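PDB 5T1Q: N-acetylmuramoyl-L-alanine amidase domain-containing protein SAOUHSC_02979 from Staphylococcus aureus, which probably hydrolyses amide bonds of the cell-wall peptidoglycan as a secreted enzyme, this chain carrying a glucosaminidase-family domain followed by a CHAP domain. Local coordinates for residues A[154-159]-A[165-170]; A[138-143]-A[149-154]. All blocks are in the same frame, centred on the assembly; numbering follows the deposited sequence.

Contact 1: residues A[154-159]-A[165-170]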
# COMPACT_ATOMS: atom_id res chain seq x y z
N ASP A 154 -10.72 21.14 -3.66
CA ASP A 154 -11.85 21.74 -2.94
C ASP A 154 -11.89 21.30 -1.49
O ASP A 154 -12.24 22.09 -0.61
CB ASP A 154 -13.19 21.40 -3.63
CG ASP A 154 -13.40 22.17 -4.94
OD1 ASP A 154 -12.53 23.00 -5.30
OD2 ASP A 154 -14.44 21.96 -5.59
N LEU A 155 -11.51 20.05 -1.22
CA LEU A 155 -11.48 19.54 0.15
C LEU A 155 -10.42 20.26 0.98
O LEU A 155 -10.69 20.69 2.10
CB LEU A 155 -11.22 18.03 0.17
CG LEU A 155 -11.22 17.36 1.55
CD1 LEU A 155 -12.55 17.54 2.26
CD2 LEU A 155 -10.89 15.89 1.41
N ILE A 156 -9.21 20.38 0.42
CA ILE A 156 -8.10 21.03 1.12
C ILE A 156 -8.39 22.52 1.40
O ILE A 156 -8.04 23.03 2.46
CB ILE A 156 -6.79 20.94 0.31
CG1 ILE A 156 -6.36 19.47 0.09
CG2 ILE A 156 -5.66 21.72 0.99
CD1 ILE A 156 -6.11 18.68 1.36
N LYS A 157 -9.03 23.19 0.44
CA LYS A 157 -9.32 24.63 0.57
C LYS A 157 -10.54 24.95 1.41
O LYS A 157 -10.49 25.89 2.18
CB LYS A 157 -9.44 25.28 -0.82
CG LYS A 157 -8.18 25.16 -1.66
CD LYS A 157 -6.95 25.80 -1.02
CE LYS A 157 -7.06 27.32 -1.01
NZ LYS A 157 -5.92 27.98 -0.31
N ASN A 158 -11.61 24.17 1.28
CA ASN A 158 -12.86 24.42 2.01
C ASN A 158 -13.01 23.65 3.32
O ASN A 158 -13.77 24.06 4.19
CB ASN A 158 -14.05 24.11 1.10
CG ASN A 158 -14.01 24.89 -0.20
OD1 ASN A 158 -13.62 26.05 -0.22
ND2 ASN A 158 -14.42 24.25 -1.29
N GLY A 159 -12.33 22.52 3.45
CA GLY A 159 -12.38 21.74 4.69
C GLY A 159 -13.67 20.99 4.94
O GLY A 159 -14.30 20.49 4.00
N THR A 165 -10.96 24.81 8.48
CA THR A 165 -9.53 24.95 8.28
C THR A 165 -8.76 23.67 8.67
O THR A 165 -7.56 23.73 8.95
CB THR A 165 -9.00 26.14 9.09
OG1 THR A 165 -9.25 25.92 10.48
CG2 THR A 165 -9.69 27.43 8.64
N ILE A 166 -9.43 22.53 8.64
CA ILE A 166 -8.80 21.27 9.01
C ILE A 166 -7.54 20.97 8.18
O ILE A 166 -6.59 20.41 8.69
CB ILE A 166 -9.79 20.07 8.96
CG1 ILE A 166 -9.18 18.83 9.63
CG2 ILE A 166 -10.25 19.79 7.54
CD1 ILE A 166 -10.07 17.60 9.65
N TYR A 167 -7.52 21.39 6.91
CA TYR A 167 -6.36 21.18 6.04
C TYR A 167 -5.61 22.48 5.72
O TYR A 167 -4.73 22.49 4.86
CB TYR A 167 -6.77 20.47 4.74
CG TYR A 167 -7.41 19.12 4.97
CD1 TYR A 167 -6.69 18.09 5.57
CD2 TYR A 167 -8.72 18.86 4.57
CE1 TYR A 167 -7.26 16.84 5.79
CE2 TYR A 167 -9.30 17.61 4.78
CZ TYR A 167 -8.57 16.61 5.40
OH TYR A 167 -9.13 15.37 5.61
N LYS A 168 -5.95 23.57 6.42
CA LYS A 168 -5.28 24.86 6.21
C LYS A 168 -3.75 24.77 6.40
O LYS A 168 -3.02 25.38 5.63
CB LYS A 168 -5.90 25.97 7.07
CG LYS A 168 -5.28 27.35 6.84
CD LYS A 168 -5.99 28.46 7.60
CE LYS A 168 -5.29 29.79 7.37
NZ LYS A 168 -5.98 30.95 7.98
N PRO A 169 -3.27 24.02 7.42
CA PRO A 169 -1.82 23.85 7.59
C PRO A 169 -1.05 23.17 6.42
O PRO A 169 0.17 23.15 6.45
CB PRO A 169 -1.71 23.00 8.86
CG PRO A 169 -2.95 23.32 9.63
CD PRO A 169 -4.01 23.50 8.59
N THR A 170 -1.75 22.58 5.45
CA THR A 170 -1.07 21.98 4.29
C THR A 170 -0.94 23.00 3.16
O THR A 170 -0.23 22.75 2.18
CB THR A 170 -1.80 20.75 3.71
OG1 THR A 170 -3.03 21.14 3.09
CG2 THR A 170 -2.06 19.70 4.80
O HOH W 1 -9.42 22.95 5.01
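Y167 lays its ring against L155 and I156 at the C-terminal end of helix 145-158, where the chain leaves the helix and folds back on it in the glucosaminidase-family domain, a member of the lysozyme clan. The returning chain makes a type I beta turn from T165 to K168. On the tight side the contact is largely apolar. I156 CD1 reaches Y167 CG at 3.9 Å, coming obliquely to the ring, while L155 CG lies 3.8 Å from Y167 CE2. The other branch of the isoleucine, I156 CG2, touches T170 OG1 at 3.4 Å, and T170 packs in turn on A181 and L185 of helix 178-185. Y167 CG stands anti to its own carbonyl carbon (chi1 -59°), which carries the ring from the turn toward the helix. At the ring edge, near its plane, L155 O approaches Y167 CD2; the same carbonyl accepts the N-H of G159 and so stays within the helical bonding pattern. The other end of the tyrosine is held by its hydroxyl, which hydrogen-bonds T188 O, and I166 CG2 rests over one ring face, offset toward the rim.

The looser side lies toward the backbone, where no direct hydrogen bond joins the two segments. A water bridges them instead, donating to I156 O at 2.9 Å and accepting from Y167 N; I156 O is also bonded by W171 NE1. Nearby, G159 leaves the helix with positive phi (73°), its CA 4.1 Å from I166 CG2. Within the returning chain, T170 OG1 donates to Y167 O at 2.8 Å, in the carbonyl plane, an oxygen that also accepts T170 N.

Contact 2: residues A[138-143]-A[149-154]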
# COMPACT_ATOMS: atom_id res chain seq x y z
N GLY A 138 -18.60 4.26 2.03
CA GLY A 138 -18.95 4.86 0.76
C GLY A 138 -17.89 5.84 0.31
O GLY A 138 -17.47 6.69 1.07
N PHE A 139 -17.45 5.71 -0.93
CA PHE A 139 -16.45 6.60 -1.51
C PHE A 139 -17.07 7.36 -2.65
O PHE A 139 -17.99 6.88 -3.31
CB PHE A 139 -15.23 5.81 -2.00
CG PHE A 139 -14.32 5.36 -0.90
CD1 PHE A 139 -14.58 4.19 -0.20
CD2 PHE A 139 -13.17 6.08 -0.58
CE1 PHE A 139 -13.73 3.76 0.81
CE2 PHE A 139 -12.31 5.65 0.44
CZ PHE A 139 -12.60 4.49 1.13
N ARG A 140 -16.55 8.56 -2.88
CA ARG A 140 -17.05 9.42 -3.93
C ARG A 140 -16.77 8.80 -5.29
O ARG A 140 -15.66 8.34 -5.56
CB ARG A 140 -16.43 10.82 -3.81
CG ARG A 140 -16.71 11.48 -2.47
CD ARG A 140 -16.25 12.93 -2.40
NE ARG A 140 -16.47 13.48 -1.06
CZ ARG A 140 -16.16 14.73 -0.68
NH1 ARG A 140 -15.61 15.59 -1.53
NH2 ARG A 140 -16.39 15.11 0.58
N LYS A 141 -17.81 8.77 -6.12
CA LYS A 141 -17.76 8.23 -7.47
C LYS A 141 -17.86 9.42 -8.42
O LYS A 141 -18.85 10.16 -8.39
CB LYS A 141 -18.94 7.27 -7.66
CG LYS A 141 -19.07 6.60 -9.02
CD LYS A 141 -20.32 5.74 -9.03
CE LYS A 141 -20.58 5.09 -10.37
NZ LYS A 141 -19.55 4.08 -10.70
N TYR A 142 -16.83 9.62 -9.24
CA TYR A 142 -16.77 10.75 -10.16
C TYR A 142 -16.99 10.31 -11.60
O TYR A 142 -16.74 9.16 -11.93
CB TYR A 142 -15.41 11.41 -10.06
CG TYR A 142 -15.00 11.83 -8.67
CD1 TYR A 142 -14.27 10.98 -7.85
CD2 TYR A 142 -15.31 13.10 -8.19
CE1 TYR A 142 -13.88 11.37 -6.58
CE2 TYR A 142 -14.91 13.49 -6.92
CZ TYR A 142 -14.20 12.63 -6.12
OH TYR A 142 -13.80 13.02 -4.87
N PRO A 143 -17.45 11.24 -12.47
CA PRO A 143 -17.61 10.89 -13.89
C PRO A 143 -16.26 10.62 -14.58
O PRO A 143 -16.21 9.86 -15.54
CB PRO A 143 -18.26 12.14 -14.50
CG PRO A 143 -18.79 12.94 -13.36
CD PRO A 143 -17.94 12.60 -12.17
N LEU A 149 -9.52 15.31 -9.20
CA LEU A 149 -8.45 16.28 -8.94
C LEU A 149 -9.02 17.59 -8.39
O LEU A 149 -8.46 18.18 -7.46
CB LEU A 149 -7.67 16.56 -10.22
CG LEU A 149 -6.89 15.41 -10.87
CD1 LEU A 149 -6.56 15.71 -12.33
CD2 LEU A 149 -5.63 15.10 -10.08
N LYS A 150 -10.11 18.04 -9.01
CA LYS A 150 -10.82 19.27 -8.59
C LYS A 150 -11.40 19.09 -7.18
O LYS A 150 -11.27 19.98 -6.33
CB LYS A 150 -11.94 19.57 -9.61
CG LYS A 150 -12.86 20.77 -9.35
CD LYS A 150 -12.12 22.10 -9.36
CE LYS A 150 -13.04 23.25 -9.80
NZ LYS A 150 -14.27 23.42 -8.98
N ASP A 151 -11.98 17.92 -6.92
CA ASP A 151 -12.62 17.67 -5.63
C ASP A 151 -11.59 17.59 -4.48
O ASP A 151 -11.89 17.97 -3.34
CB ASP A 151 -13.49 16.42 -5.70
CG ASP A 151 -14.53 16.37 -4.59
OD1 ASP A 151 -15.03 17.44 -4.18
OD2 ASP A 151 -14.88 15.25 -4.14
N TYR A 152 -10.39 17.11 -4.79
CA TYR A 152 -9.32 17.07 -3.79
C TYR A 152 -8.94 18.49 -3.39
O TYR A 152 -8.83 18.79 -2.21
CB TYR A 152 -8.07 16.36 -4.33
CG TYR A 152 -6.84 16.54 -3.45
CD1 TYR A 152 -6.62 15.71 -2.35
CD2 TYR A 152 -5.92 17.56 -3.70
CE1 TYR A 152 -5.51 15.88 -1.55
CE2 TYR A 152 -4.81 17.74 -2.90
CZ TYR A 152 -4.61 16.90 -1.82
OH TYR A 152 -3.51 17.07 -1.03
N SER A 153 -8.74 19.34 -4.39
CA SER A 153 -8.37 20.74 -4.15
C SER A 153 -9.47 21.46 -3.37
O SER A 153 -9.16 22.27 -2.50
CB SER A 153 -8.09 21.47 -5.46
OG SER A 153 -9.25 21.52 -6.26
N ASP A 154 -10.72 21.14 -3.66
CA ASP A 154 -11.85 21.74 -2.94
C ASP A 154 -11.89 21.30 -1.49
O ASP A 154 -12.24 22.09 -0.61
CB ASP A 154 -13.19 21.40 -3.63
CG ASP A 154 -13.40 22.17 -4.94
OD1 ASP A 154 -12.53 23.00 -5.30
OD2 ASP A 154 -14.44 21.96 -5.59
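The end of strand 131-140 and the residues after it run past helix 145-158 at a distance, the closest CA atoms, those of Y142 and D151, being 9.3 Å apart, so the contact is made by side chains alone, with R140 and Y142 reaching most of the way to the short D151. D151 is the meeting point: its CG lies anti to the backbone N, and the carboxylate is directed at R140 and Y142. Both bonds fall on OD2. R140 NH1 donates to D151 OD2 over 2.7 Å in a nearly straight bond (164°), a hydrogen bond that is also a salt bridge. D151 OD2 lies in the guanidinium plane of R140; NH1 comes to it on the syn side, somewhat out of the carboxylate plane, and the guanidinium and carboxylate planes are 35° apart. Y142 OH donates to D151 OD2 at 2.6 Å, onto the anti lone pair of that oxygen, the one facing away from OD1.

This polar link ties the second strand of the two-stranded antiparallel sheet 119-128/131-140 to the helix that follows it, within the glucosaminidase-family domain. R140 reaches across with its chain extended from CG to NE, and its NE is bonded in turn to K112 O, which helps fix the guanidinium. The Y142 ring also leans on F115.

Two donors on one oxygen, one of them cationic, would be expected to stabilise the buried carboxylate in its charged form. D151 OD2 and CG lie at the Y142 ring edge, in its plane, with ring and carboxylate planes 68° apart.

In the fold
Contacts 1 and 2 sit in series on one helix, 145-158, with D154 as their shared residue and their centres 14 Å apart. Contact 2 fastens the middle of the helix to the end of strand 131-140; contact 1 then joins its C-terminal end to the following loop. Both belong to the glucosaminidase-family part of the chain, about 24 Å (contact 1) and 20 Å (contact 2) from the chain centre, measured between centres. The sodium site of H276, N279, N280 and E302 belongs to the CHAP-containing part, and neither contact includes any of its residues.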